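PDB 5BKE: alpha-ketoglutarate-dependent 2,4-dichlorophenoxyacetate dioxygenase from Bradyrhizobium diazoefficiens, which degrades aryloxyalkanoate herbicides such as 2,4-dichlorophenoxyacetate, probably as a metal- and 2-oxoglutarate-dependent dioxygenase. Local coordinates for residues 256-259 with 260-263; 116-119 with 120-123; 235-238 with 239-242; 56-59 with 60-64; 200-203 with 204-207. All blocks are in the same frame, centred on the assembly; numbering follows the deposited sequence. Where two conformers were deposited one is given.

Contact 1: 256-259 with 260-263; sequences MWDN and RQTM. With OGA (N-oxalylglycine), chain O.
Asp258 OD1 accepts two bonds from Arg260. The backbone N of Arg260 reaches it from above the carboxylate plane at 3.0 Å, while Arg260 NE, also 3.0 Å from OD1, lies on its syn lone pair and makes a salt bridge. The guanidinium edge faces the acid, because the arginine chain bends at its third torsion (chi3 -63°) and folds back. Asp258 OD2 is met on its anti side by Gln261 NE2 at 2.8 Å, with the amide turned 70° from the carboxylate plane; water 1 also bonds to this oxygen. The backbone of Asp258 is gripped as well: Thr262 OG1 donates to Asp258 O at 2.6 Å and Gln261 N donates to the same O at 3.2 Å, the two coming from opposite faces of the carbonyl. Water 2 in turn donates to Thr262 OG1 and to Asn259 OD1. Asn259 is anchored mainly from outside, its ND2 on Ser128 and its OD1 on the N of Asp117, a metal ligand. The indole of Trp257 extends to the N-oxalylglycine pocket, its edge placing CZ2 3.5 Å from O1 of N-oxalylglycine. An alanine in place of Asp258 would probably leave the guanidinium of Arg260 without its carboxylate mate and Gln261 NE2 without this acceptor, its amide held less firmly. One buried acid thus ties together the tight connection between strands 254-258 and 262-266, with the arginine's charge likely to favour its ionised form.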
loop_
_atom_site.group_PDB
_atom_site.type_symbol
_atom_site.label_atom_id
_atom_site.label_comp_id
_atom_site.label_asym_id
_atom_site.label_seq_id
_atom_site.Cartn_x
_atom_site.Cartn_y
_atom_site.Cartn_z
ATOM N N MET C 256 24.034 27.966 19.271
ATOM C CA MET C 256 22.868 28.825 19.073
ATOM C C MET C 256 21.612 28.002 18.860
ATOM O O MET C 256 21.643 26.955 18.196
ATOM C CB MET C 256 23.087 29.840 17.948
ATOM C CG MET C 256 23.271 29.280 16.551
ATOM S SD MET C 256 23.611 30.547 15.300
ATOM C CE MET C 256 22.182 31.635 15.430
ATOM N N TRP C 257 20.512 28.455 19.450
ATOM C CA TRP C 257 19.274 27.695 19.411
ATOM C C TRP C 257 18.062 28.554 19.077
ATOM O O TRP C 257 18.044 29.767 19.367
ATOM C CB TRP C 257 19.068 26.898 20.709
ATOM C CG TRP C 257 18.992 27.724 21.971
ATOM C CD1 TRP C 257 17.860 28.264 22.532
ATOM C CD2 TRP C 257 20.078 28.074 22.845
ATOM N NE1 TRP C 257 18.179 28.938 23.680
ATOM C CE2 TRP C 257 19.528 28.839 23.905
ATOM C CE3 TRP C 257 21.463 27.832 22.828
ATOM C CZ2 TRP C 257 20.311 29.360 24.945
ATOM C CZ3 TRP C 257 22.248 28.344 23.866
ATOM C CH2 TRP C 257 21.667 29.106 24.906
ATOM N N ASP C 258 17.069 27.920 18.452
ATOM C CA ASP C 258 15.795 28.555 18.195
ATOM C C ASP C 258 14.868 28.286 19.367
ATOM O O ASP C 258 14.454 27.141 19.613
ATOM C CB ASP C 258 15.184 28.082 16.871
ATOM C CG ASP C 258 13.935 28.867 16.484
ATOM O OD1 ASP C 258 13.519 29.794 17.225
ATOM O OD2 ASP C 258 13.365 28.563 15.411
ATOM N N ASN C 259 14.546 29.358 20.098
ATOM C CA ASN C 259 13.661 29.263 21.280
ATOM C C ASN C 259 12.231 28.872 20.902
ATOM O O ASN C 259 11.498 28.323 21.726
ATOM C CB ASN C 259 13.678 30.581 22.075
ATOM C CG ASN C 259 14.989 30.781 22.830
ATOM O OD1 ASN C 259 15.293 30.063 23.801
ATOM N ND2 ASN C 259 15.784 31.740 22.371
ATOM N N ARG C 260 11.867 29.136 19.645
ATOM C CA ARG C 260 10.533 28.845 19.114
ATOM C C ARG C 260 10.284 27.333 18.860
ATOM O O ARG C 260 9.124 26.923 18.682
ATOM C CB ARG C 260 10.268 29.664 17.836
ATOM C CG ARG C 260 10.601 31.156 17.959
ATOM C CD ARG C 260 10.532 31.888 16.627
ATOM N NE ARG C 260 11.514 31.379 15.672
ATOM C CZ ARG C 260 11.662 31.801 14.419
ATOM N NH1 ARG C 260 10.900 32.778 13.930
ATOM N NH2 ARG C 260 12.594 31.247 13.649
ATOM N N GLN C 261 11.359 26.530 18.906
ATOM C CA GLN C 261 11.327 25.094 18.583
ATOM C C GLN C 261 11.930 24.181 19.650
ATOM O O GLN C 261 11.949 22.956 19.457
ATOM C CB GLN C 261 12.066 24.827 17.262
ATOM C CG GLN C 261 11.517 25.579 16.068
ATOM C CD GLN C 261 12.219 25.213 14.790
ATOM O OE1 GLN C 261 11.791 24.297 14.094
ATOM N NE2 GLN C 261 13.307 25.926 14.467
ATOM N N THR C 262 12.436 24.763 20.745
ATOM C CA THR C 262 13.250 24.025 21.714
ATOM C C THR C 262 13.008 24.396 23.173
ATOM O O THR C 262 12.436 25.443 23.481
ATOM C CB THR C 262 14.769 24.240 21.492
ATOM O OG1 THR C 262 15.091 25.629 21.678
ATOM C CG2 THR C 262 15.243 23.759 20.116
ATOM N N MET C 263 13.445 23.501 24.061
ATOM C CA MET C 263 13.810 23.840 25.427
ATOM C C MET C 263 15.286 23.540 25.620
ATOM O O MET C 263 15.894 22.799 24.834
ATOM C CB MET C 263 13.008 23.040 26.445
ATOM C CG MET C 263 11.598 23.547 26.666
ATOM S SD MET C 263 10.909 22.976 28.214
ATOM C CE MET C 263 10.960 21.187 27.998
HETATM C C1 OGA O . 20.994 30.637 28.489
HETATM C C2 OGA O . 21.093 29.414 29.255
HETATM C C4 OGA O . 22.599 27.683 30.141
HETATM C C5 OGA O . 24.092 27.574 30.284
HETATM O O1 OGA O . 19.856 30.965 28.074
HETATM O O2 OGA O . 22.040 31.277 28.244
HETATM O "O2'" OGA O . 20.078 28.984 29.795
HETATM O O3 OGA O . 24.680 28.518 30.861
HETATM N N1 OGA O . 22.276 28.816 29.288
HETATM O O4 OGA O . 24.672 26.568 29.813
HETATM O O HOH W 1 14.599 29.104 13.088
HETATM O O HOH W 2 15.187 27.019 24.043
#

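Contact 2: 116-119 with 120-123; sequences SDSS and FRPI. With MN (manganese (II) ion), chain N; OGA (N-oxalylglycine), chain O.
Ser118 sets its CA under one face of the Phe120 ring, 3.9 Å from the ring centroid and 19° off the normal, a CH-pi contact immediately after the metal ligand Asp117. Asp117 OD1 binds the manganese ion at 2.1 Å; N-oxalylglycine chelates the same ion through O1, at 2.0 Å from the metal, and O2', at 2.2 Å. His115 and His264 complete the protein ligands, the HxD...H facial triad of this dioxygenase class. The second carboxylate oxygen, Asp117 OD2, is bonded to Ser128, which steadies the carboxylate. Farther out come two overlapping turns. A type II turn runs from Ser116 to Ser119, with Ser118 in the left-handed region (phi 57°), and a type I turn from Ser118 to Arg121 is closed by Arg121 N donating to Ser118 O at 3.0 Å. With CG wedged between the backbone N and carbonyl carbon (chi1 54°), the Phe120 ring folds back over Ser118. The guanidinium of Arg121 has its main partner in the carbonyl of Arg69. This loop joins helix 103-108 to strand 127-132, and Ser119 fastens it to another sheet: its OG bonds to Ser213 and to His169 of strand 166-169, its O to Gln196 of strand 194-201.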
loop_
_atom_site.group_PDB
_atom_site.type_symbol
_atom_site.label_atom_id
_atom_site.label_comp_id
_atom_site.label_asym_id
_atom_site.label_seq_id
_atom_site.Cartn_x
_atom_site.Cartn_y
_atom_site.Cartn_z
ATOM N N SER C 116 12.529 27.712 27.818
ATOM C CA SER C 116 12.694 28.422 26.550
ATOM C C SER C 116 12.908 29.891 26.935
ATOM O O SER C 116 12.167 30.416 27.777
ATOM C CB SER C 116 11.440 28.232 25.692
ATOM O OG SER C 116 11.577 28.847 24.433
ATOM N N ASP C 117 13.927 30.538 26.368
ATOM C CA ASP C 117 14.352 31.857 26.858
ATOM C C ASP C 117 13.280 32.905 26.612
ATOM O O ASP C 117 12.643 32.922 25.530
ATOM C CB ASP C 117 15.651 32.339 26.198
ATOM C CG ASP C 117 16.879 31.566 26.638
ATOM O OD1 ASP C 117 16.943 31.069 27.783
ATOM O OD2 ASP C 117 17.812 31.480 25.811
ATOM N N SER C 118 13.115 33.760 27.630
ATOM C CA SER C 118 12.201 34.905 27.583
ATOM C C SER C 118 10.748 34.526 27.270
ATOM O O SER C 118 10.000 35.323 26.683
ATOM C CB SER C 118 12.717 35.970 26.605
ATOM O OG SER C 118 13.902 36.576 27.089
ATOM N N SER C 119 10.345 33.312 27.655
ATOM C CA SER C 119 8.966 32.874 27.466
ATOM C C SER C 119 8.003 33.670 28.380
ATOM O O SER C 119 6.783 33.679 28.158
ATOM C CB SER C 119 8.838 31.348 27.634
ATOM O OG SER C 119 8.997 30.927 28.975
ATOM N N PHE C 120 8.582 34.333 29.391
ATOM C CA PHE C 120 7.905 35.307 30.276
ATOM C C PHE C 120 7.675 36.694 29.646
ATOM O O PHE C 120 7.199 37.602 30.326
ATOM C CB PHE C 120 8.699 35.467 31.587
ATOM C CG PHE C 120 10.144 35.822 31.378
ATOM C CD1 PHE C 120 10.529 37.145 31.094
ATOM C CD2 PHE C 120 11.134 34.832 31.443
ATOM C CE1 PHE C 120 11.872 37.462 30.877
ATOM C CE2 PHE C 120 12.481 35.148 31.239
ATOM C CZ PHE C 120 12.848 36.462 30.952
ATOM N N ARG C 121 8.030 36.866 28.372
ATOM C CA ARG C 121 7.794 38.118 27.639
ATOM C C ARG C 121 6.650 37.971 26.643
ATOM O O ARG C 121 6.518 36.904 26.024
ATOM C CB ARG C 121 9.039 38.560 26.871
ATOM C CG ARG C 121 10.258 38.816 27.727
ATOM C CD ARG C 121 11.350 39.465 26.891
ATOM N NE ARG C 121 12.598 39.522 27.646
ATOM C CZ ARG C 121 12.896 40.445 28.561
ATOM N NH1 ARG C 121 12.037 41.422 28.859
ATOM N NH2 ARG C 121 14.066 40.380 29.188
ATOM N N PRO C 122 5.825 39.039 26.469
ATOM C CA PRO C 122 4.707 38.956 25.519
ATOM C C PRO C 122 5.155 38.602 24.090
ATOM O O PRO C 122 4.445 37.872 23.385
ATOM C CB PRO C 122 4.067 40.360 25.588
ATOM C CG PRO C 122 5.044 41.220 26.320
ATOM C CD PRO C 122 5.767 40.293 27.247
ATOM N N ILE C 123 6.315 39.111 23.680
ATOM C CA ILE C 123 6.969 38.657 22.453
ATOM C C ILE C 123 8.242 37.894 22.872
ATOM O O ILE C 123 9.236 38.517 23.250
ATOM C CB ILE C 123 7.252 39.810 21.450
ATOM C CG1 ILE C 123 5.947 40.546 21.069
ATOM C CG2 ILE C 123 7.895 39.253 20.191
ATOM C CD1 ILE C 123 6.117 41.839 20.285
HETATM MN MN MN N . 18.335 29.894 28.774
HETATM C C1 OGA O . 20.994 30.637 28.489
HETATM C C2 OGA O . 21.093 29.414 29.255
HETATM C C4 OGA O . 22.599 27.683 30.141
HETATM C C5 OGA O . 24.092 27.574 30.284
HETATM O O1 OGA O . 19.856 30.965 28.074
HETATM O O2 OGA O . 22.040 31.277 28.244
HETATM O "O2'" OGA O . 20.078 28.984 29.795
HETATM O O3 OGA O . 24.680 28.518 30.861
HETATM N N1 OGA O . 22.276 28.816 29.288
HETATM O O4 OGA O . 24.672 26.568 29.813
#

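Contact 3: 235-238 with 239-242; sequences NEHA and TQPE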
loop_
_atom_site.group_PDB
_atom_site.type_symbol
_atom_site.label_atom_id
_atom_site.label_comp_id
_atom_site.label_asym_id
_atom_site.label_seq_id
_atom_site.Cartn_x
_atom_site.Cartn_y
_atom_site.Cartn_z
ATOM N N ASN C 235 6.188 17.743 29.849
ATOM C CA ASN C 235 7.618 17.972 30.090
ATOM C C ASN C 235 8.420 16.670 30.201
ATOM O O ASN C 235 9.507 16.557 29.634
ATOM C CB ASN C 235 7.830 18.885 31.310
ATOM C CG ASN C 235 7.792 20.362 30.939
ATOM O OD1 ASN C 235 8.779 20.905 30.460
ATOM N ND2 ASN C 235 6.648 21.014 31.149
ATOM N N GLU C 236 7.871 15.683 30.905
ATOM C CA GLU C 236 8.506 14.372 31.010
ATOM C C GLU C 236 8.592 13.692 29.633
ATOM O O GLU C 236 9.628 13.124 29.290
ATOM C CB GLU C 236 7.758 13.488 32.003
ATOM C CG GLU C 236 8.496 12.206 32.403
ATOM C CD GLU C 236 7.602 11.222 33.146
ATOM O OE1 GLU C 236 6.669 11.664 33.861
ATOM O OE2 GLU C 236 7.832 9.999 33.021
ATOM N N HIS C 237 7.505 13.782 28.861
ATOM C CA HIS C 237 7.430 13.234 27.503
ATOM C C HIS C 237 8.471 13.866 26.576
ATOM O O HIS C 237 9.161 13.163 25.832
ATOM C CB HIS C 237 6.022 13.416 26.925
ATOM C CG HIS C 237 5.946 13.170 25.451
ATOM N ND1 HIS C 237 5.900 11.902 24.911
ATOM C CD2 HIS C 237 5.954 14.027 24.402
ATOM C CE1 HIS C 237 5.869 11.989 23.592
ATOM N NE2 HIS C 237 5.904 13.267 23.257
ATOM N N ALA C 238 8.582 15.189 26.647
ATOM C CA ALA C 238 9.396 15.979 25.727
ATOM C C ALA C 238 10.881 15.959 26.028
ATOM O O ALA C 238 11.679 16.346 25.177
ATOM C CB ALA C 238 8.896 17.417 25.705
ATOM N N THR C 239 11.246 15.533 27.236
ATOM C CA THR C 239 12.653 15.537 27.684
ATOM C C THR C 239 13.256 14.129 27.843
ATOM O O THR C 239 14.351 13.968 28.409
ATOM C CB THR C 239 12.851 16.362 28.975
ATOM O OG1 THR C 239 12.057 15.813 30.036
ATOM C CG2 THR C 239 12.452 17.816 28.736
ATOM N N GLN C 240 12.542 13.125 27.329
ATOM C CA GLN C 240 13.075 11.768 27.162
ATOM C C GLN C 240 14.352 11.816 26.307
ATOM O O GLN C 240 14.451 12.660 25.406
ATOM C CB GLN C 240 12.045 10.863 26.476
ATOM C CG GLN C 240 10.798 10.570 27.293
ATOM C CD GLN C 240 9.811 9.700 26.543
ATOM O OE1 GLN C 240 9.826 8.481 26.687
ATOM N NE2 GLN C 240 8.961 10.313 25.727
ATOM N N PRO C 241 15.328 10.920 26.583
ATOM C CA PRO C 241 16.621 10.900 25.870
ATOM C C PRO C 241 16.536 10.935 24.335
ATOM O O PRO C 241 17.403 11.528 23.696
ATOM C CB PRO C 241 17.257 9.584 26.335
ATOM C CG PRO C 241 16.689 9.382 27.695
ATOM C CD PRO C 241 15.269 9.862 27.614
ATOM N N GLU C 242 15.492 10.334 23.765
ATOM C CA GLU C 242 15.317 10.261 22.306
ATOM C C GLU C 242 15.049 11.628 21.669
ATOM O O GLU C 242 15.201 11.774 20.454
ATOM C CB GLU C 242 14.196 9.276 21.941
ATOM C CG GLU C 242 12.796 9.739 22.340
ATOM C CD GLU C 242 11.772 8.628 22.291
ATOM O OE1 GLU C 242 11.335 8.271 21.177
ATOM O OE2 GLU C 242 11.407 8.114 23.368
#
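The C-terminal end of helix 224-238 is finished by two side chains, Thr239 and Gln240, which turn back to bond carbonyls of its last turn. Thr239 is the first residue to leave helical backbone angles. Its N makes only a weak bond to Asn235 O, at 3.1 Å, but its hydroxyl adds a stronger one: Thr239 OG1 donates to Asn235 O at 2.7 Å, 27° out of the carbonyl plane. With OG1 held between the backbone N and the carbonyl carbon (chi1 60°), the hydroxyl faces the helix. Gln240, its chain extended beyond CG, reaches back across the end of the helix until NE2 donates to His237 O at 2.9 Å, nearly straight at 168°, in the carbonyl plane and on a lone pair. The imidazole of His237 slants beside this amide, while its NE2 is bonded to Ala150 O. A leucine in place of Gln240 would probably leave the carbonyl of His237 without this donor. On the outer side Glu236 makes a salt bridge with Arg265 of the second subunit. Two late carbonyls, that of Asn235 with its weak helical N-H bond and that of His237, are thus served by side-chain donors, at the negative end of the helix dipole, where such donors are likely to be favoured.

Contact 4: 56-59 with 60-64; sequences MAFA and LNFGQ
Leu60 N still makes the regular helical bond, to Met56 O at 2.9 Å and nearly along the C=O axis, but the next bonds reach back only three residues, with Phe62 N donating to Ala59 O at 3.1 Å and Asn61 N weakly to Phe58 O. The carbonyl of Phe58 gets a stronger donor from a side chain. Asn61 ND2 bonds to Phe58 O at 2.8 Å and 170°, the oxygen lying in the plane of the amide, so this carbonyl is held by both the backbone and the side chain of one residue. The rings of Phe58 and Phe62 form an edge-to-face pair, with centroids 5.4 Å apart and planes at 85°. It is the CE2-CZ edge of Phe62 that points at the face of Phe58, toward its rim, with CE2 of Phe62 3.8 Å from CE1 of Phe58. Phe58 carries CG opposite its backbone N (chi1 174°), which turns the ring out from the flank of the helix, where the edge of Phe62 comes back to meet it. Over one face of Phe62 lies CB of the preceding Asn61. On another side Met56, bent at both chi2 and chi3, lays its CG against CD1 of Leu60 at 4.0 Å. Gly63 then turns the chain with backbone angles where a side chain would jam against the preceding carbonyl. Both phenylalanines rest on Met256 of strand 254-258, and Phe62 also on Val33 of helix 27-40: an aromatic pair four residues apart, packing helix 52-59 and the residues after it against a strand of the double-stranded beta-helix that characterises the TauD/TfdA family.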
loop_
_atom_site.group_PDB
_atom_site.type_symbol
_atom_site.label_atom_id
_atom_site.label_comp_id
_atom_site.label_asym_id
_atom_site.label_seq_id
_atom_site.Cartn_x
_atom_site.Cartn_y
_atom_site.Cartn_z
ATOM N N MET C 56 27.707 39.636 18.912
ATOM C CA MET C 56 26.448 40.349 18.731
ATOM C C MET C 56 26.234 40.708 17.261
ATOM O O MET C 56 25.113 40.579 16.747
ATOM C CB MET C 56 26.372 41.578 19.653
ATOM C CG MET C 56 25.125 42.443 19.487
ATOM S SD MET C 56 23.573 41.573 19.811
ATOM C CE MET C 56 23.592 41.445 21.601
ATOM N N ALA C 57 27.302 41.135 16.586
ATOM C CA ALA C 57 27.253 41.402 15.144
ATOM C C ALA C 57 26.773 40.175 14.340
ATOM O O ALA C 57 25.999 40.318 13.381
ATOM C CB ALA C 57 28.600 41.903 14.627
ATOM N N PHE C 58 27.228 38.986 14.750
ATOM C CA PHE C 58 26.784 37.731 14.155
ATOM C C PHE C 58 25.281 37.570 14.380
ATOM O O PHE C 58 24.542 37.339 13.430
ATOM C CB PHE C 58 27.583 36.529 14.713
ATOM C CG PHE C 58 27.067 35.162 14.249
ATOM C CD1 PHE C 58 26.880 34.868 12.892
ATOM C CD2 PHE C 58 26.799 34.162 15.177
ATOM C CE1 PHE C 58 26.406 33.615 12.488
ATOM C CE2 PHE C 58 26.333 32.904 14.776
ATOM C CZ PHE C 58 26.138 32.635 13.430
ATOM N N ALA C 59 24.842 37.725 15.627
ATOM C CA ALA C 59 23.427 37.610 15.996
ATOM C C ALA C 59 22.522 38.581 15.244
ATOM O O ALA C 59 21.394 38.233 14.911
ATOM C CB ALA C 59 23.250 37.777 17.496
ATOM N N LEU C 60 23.024 39.781 14.958
ATOM C CA LEU C 60 22.211 40.836 14.315
ATOM C C LEU C 60 21.849 40.611 12.838
ATOM O O LEU C 60 20.946 41.280 12.322
ATOM C CB LEU C 60 22.815 42.238 14.545
ATOM C CG LEU C 60 22.665 42.800 15.968
ATOM C CD1 LEU C 60 23.549 44.034 16.169
ATOM C CD2 LEU C 60 21.206 43.095 16.343
ATOM N N ASN C 61 22.527 39.655 12.178
ATOM C CA ASN C 61 22.106 39.118 10.861
ATOM C C ASN C 61 20.659 38.615 10.864
ATOM O O ASN C 61 19.984 38.643 9.825
ATOM C CB ASN C 61 22.994 37.931 10.453
ATOM C CG ASN C 61 24.376 38.360 10.004
ATOM O OD1 ASN C 61 24.560 38.819 8.872
ATOM N ND2 ASN C 61 25.356 38.217 10.890
ATOM N N PHE C 62 20.207 38.184 12.041
ATOM C CA PHE C 62 18.979 37.417 12.227
ATOM C C PHE C 62 17.845 38.201 12.893
ATOM O O PHE C 62 16.793 37.637 13.207
ATOM C CB PHE C 62 19.309 36.134 13.015
ATOM C CG PHE C 62 20.512 35.399 12.480
ATOM C CD1 PHE C 62 20.522 34.901 11.170
ATOM C CD2 PHE C 62 21.650 35.220 13.275
ATOM C CE1 PHE C 62 21.633 34.235 10.668
ATOM C CE2 PHE C 62 22.768 34.552 12.776
ATOM C CZ PHE C 62 22.757 34.061 11.474
ATOM N N GLY C 63 18.057 39.502 13.091
ATOM C CA GLY C 63 17.017 40.387 13.611
ATOM C C GLY C 63 17.598 41.543 14.379
ATOM O O GLY C 63 18.574 42.159 13.940
ATOM N N GLN C 64 16.990 41.817 15.532
ATOM C CA GLN C 64 17.392 42.902 16.423
ATOM C C GLN C 64 17.658 42.353 17.822
ATOM O O GLN C 64 17.178 41.270 18.157
ATOM C CB GLN C 64 16.310 43.990 16.458
ATOM C CG GLN C 64 16.079 44.670 15.114
ATOM C CD GLN C 64 15.152 45.871 15.191
ATOM O OE1 GLN C 64 13.987 45.778 14.816
ATOM N NE2 GLN C 64 15.668 47.011 15.673
#

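Contact 5: 200-203 with 204-207; sequences RTHP and VHRR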
loop_
_atom_site.group_PDB
_atom_site.type_symbol
_atom_site.label_atom_id
_atom_site.label_comp_id
_atom_site.label_asym_id
_atom_site.label_seq_id
_atom_site.Cartn_x
_atom_site.Cartn_y
_atom_site.Cartn_z
ATOM N N ARG C 200 2.480 25.798 19.446
ATOM C CA ARG C 200 2.862 26.885 18.539
ATOM C C ARG C 200 3.214 26.381 17.145
ATOM O O ARG C 200 3.532 25.198 16.969
ATOM C CB ARG C 200 3.955 27.772 19.155
ATOM C CG ARG C 200 5.337 27.147 19.276
ATOM C CD ARG C 200 6.259 27.986 20.161
ATOM N NE ARG C 200 6.521 29.339 19.645
ATOM C CZ ARG C 200 7.320 30.231 20.239
ATOM N NH1 ARG C 200 7.952 29.919 21.365
ATOM N NH2 ARG C 200 7.505 31.436 19.702
ATOM N N THR C 201 3.117 27.270 16.157
ATOM C CA THR C 201 3.410 26.925 14.762
ATOM C C THR C 201 4.550 27.792 14.240
ATOM O O THR C 201 4.471 29.017 14.292
ATOM C CB THR C 201 2.140 27.042 13.878
ATOM O OG1 THR C 201 1.173 26.076 14.309
ATOM C CG2 THR C 201 2.449 26.783 12.404
ATOM N N HIS C 202 5.605 27.145 13.741
ATOM C CA HIS C 202 6.779 27.852 13.228
ATOM C C HIS C 202 6.429 28.656 11.969
ATOM O O HIS C 202 5.738 28.138 11.084
ATOM C CB HIS C 202 7.920 26.881 12.942
ATOM C CG HIS C 202 9.243 27.558 12.758
ATOM N ND1 HIS C 202 9.662 28.051 11.540
ATOM C CD2 HIS C 202 10.221 27.863 13.644
ATOM C CE1 HIS C 202 10.849 28.613 11.680
ATOM N NE2 HIS C 202 11.209 28.514 12.948
ATOM N N PRO C 203 6.897 29.922 11.886
ATOM C CA PRO C 203 6.503 30.778 10.754
ATOM C C PRO C 203 7.045 30.376 9.372
ATOM O O PRO C 203 6.470 30.779 8.360
ATOM C CB PRO C 203 7.028 32.162 11.161
ATOM C CG PRO C 203 8.133 31.877 12.124
ATOM C CD PRO C 203 7.667 30.679 12.894
ATOM N N VAL C 204 8.124 29.596 9.327
ATOM C CA VAL C 204 8.766 29.237 8.063
ATOM C C VAL C 204 8.232 27.895 7.556
ATOM O O VAL C 204 7.623 27.841 6.488
ATOM C CB VAL C 204 10.322 29.233 8.158
ATOM C CG1 VAL C 204 10.954 28.759 6.853
ATOM C CG2 VAL C 204 10.848 30.616 8.522
ATOM N N HIS C 205 8.451 26.824 8.321
ATOM C CA HIS C 205 8.104 25.475 7.859
ATOM C C HIS C 205 6.782 24.959 8.416
ATOM O O HIS C 205 6.320 23.880 8.024
ATOM C CB HIS C 205 9.248 24.475 8.095
ATOM C CG HIS C 205 9.833 24.517 9.475
ATOM N ND1 HIS C 205 9.071 24.377 10.616
ATOM C CD2 HIS C 205 11.112 24.676 9.892
ATOM C CE1 HIS C 205 9.859 24.432 11.674
ATOM N NE2 HIS C 205 11.100 24.624 11.264
ATOM N N ARG C 206 6.184 25.736 9.322
ATOM C CA ARG C 206 4.855 25.458 9.891
ATOM C C ARG C 206 4.724 24.184 10.748
ATOM O O ARG C 206 3.600 23.755 11.064
ATOM C CB ARG C 206 3.758 25.550 8.815
ATOM C CG ARG C 206 3.586 26.959 8.246
ATOM C CD ARG C 206 2.341 27.086 7.383
ATOM N NE ARG C 206 1.101 26.928 8.158
ATOM C CZ ARG C 206 0.464 27.906 8.801
ATOM N NH1 ARG C 206 0.932 29.149 8.789
ATOM N NH2 ARG C 206 -0.646 27.634 9.470
ATOM N N ARG C 207 5.862 23.604 11.142
ATOM C CA ARG C 207 5.876 22.507 12.121
ATOM C C ARG C 207 5.246 22.997 13.421
ATOM O O ARG C 207 5.518 24.119 13.863
ATOM C CB ARG C 207 7.298 22.012 12.402
ATOM C CG ARG C 207 8.002 21.307 11.243
ATOM C CD ARG C 207 7.577 19.855 11.068
ATOM N NE ARG C 207 7.877 18.991 12.216
ATOM C CZ ARG C 207 9.063 18.449 12.484
ATOM N NH1 ARG C 207 10.110 18.680 11.699
ATOM N NH2 ARG C 207 9.208 17.670 13.548
HETATM O O HOH W 3 3.460 30.497 8.311
#
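Two backbone hydrogen bonds link His202 to the returning chain. His202 N donates to Arg207 O at 3.0 Å and almost straight (174°), and Arg206 N makes a weaker, bent bond to His202 O. The imidazoles add bonds of their own: Val204 N donates to His202 ND1 at 3.1 Å, tilted from the ring plane, and Arg207 N weakly to His205 ND1. Since ND1 of His202 accepts, and NE2 is bonded to Asp258, the ring is consistent with carrying its proton on NE2. Stacking comes next. His202 and His205 form an offset stack, centroids 4.1 Å apart and planes at 21°, with ND1 of His202 over the centre of the His205 ring; CG of His205 sits between its backbone N and carbonyl carbon, which folds the ring back over His202. Pro203 CD packs on the opposite face of His202, so that ring is sandwiched. His205 NE2 has its main partner in Asp38 O. Toward solvent, CG2 of Thr201 sits over the flat of the Arg206 guanidinium, and water 3 bridges Arg206 NH1, 2.9 Å away, to Pro203 O. Arg206 takes a left-handed backbone (phi 65°) as the chain doubles back, in the loop of a beta hairpin between strands 194-201 and 208-210.

Contact 1 is the buried one, near the centre of the chain, and all four others meet it. Contact 2, partly buried, shares the N-oxalylglycine pocket with it, joined through Asn259 and Asp117. Contact 5, at the surface, sends His202 inward to Asp258. Contact 4 reaches it by apolar packing, Phe58 and Phe62 against the thioether of Met256. Contact 3 touches it at Met263 but lies toward another subunit. Contacts 3 and 4, each joining a helix to the residues that follow it, on opposite sides of the chain's centre, both recruit a side-chain amide for a late carbonyl; contact 4 adds aromatic packing. Metal chemistry belongs to contact 2, a carboxylate network to contact 1, stacked imidazoles to contact 5.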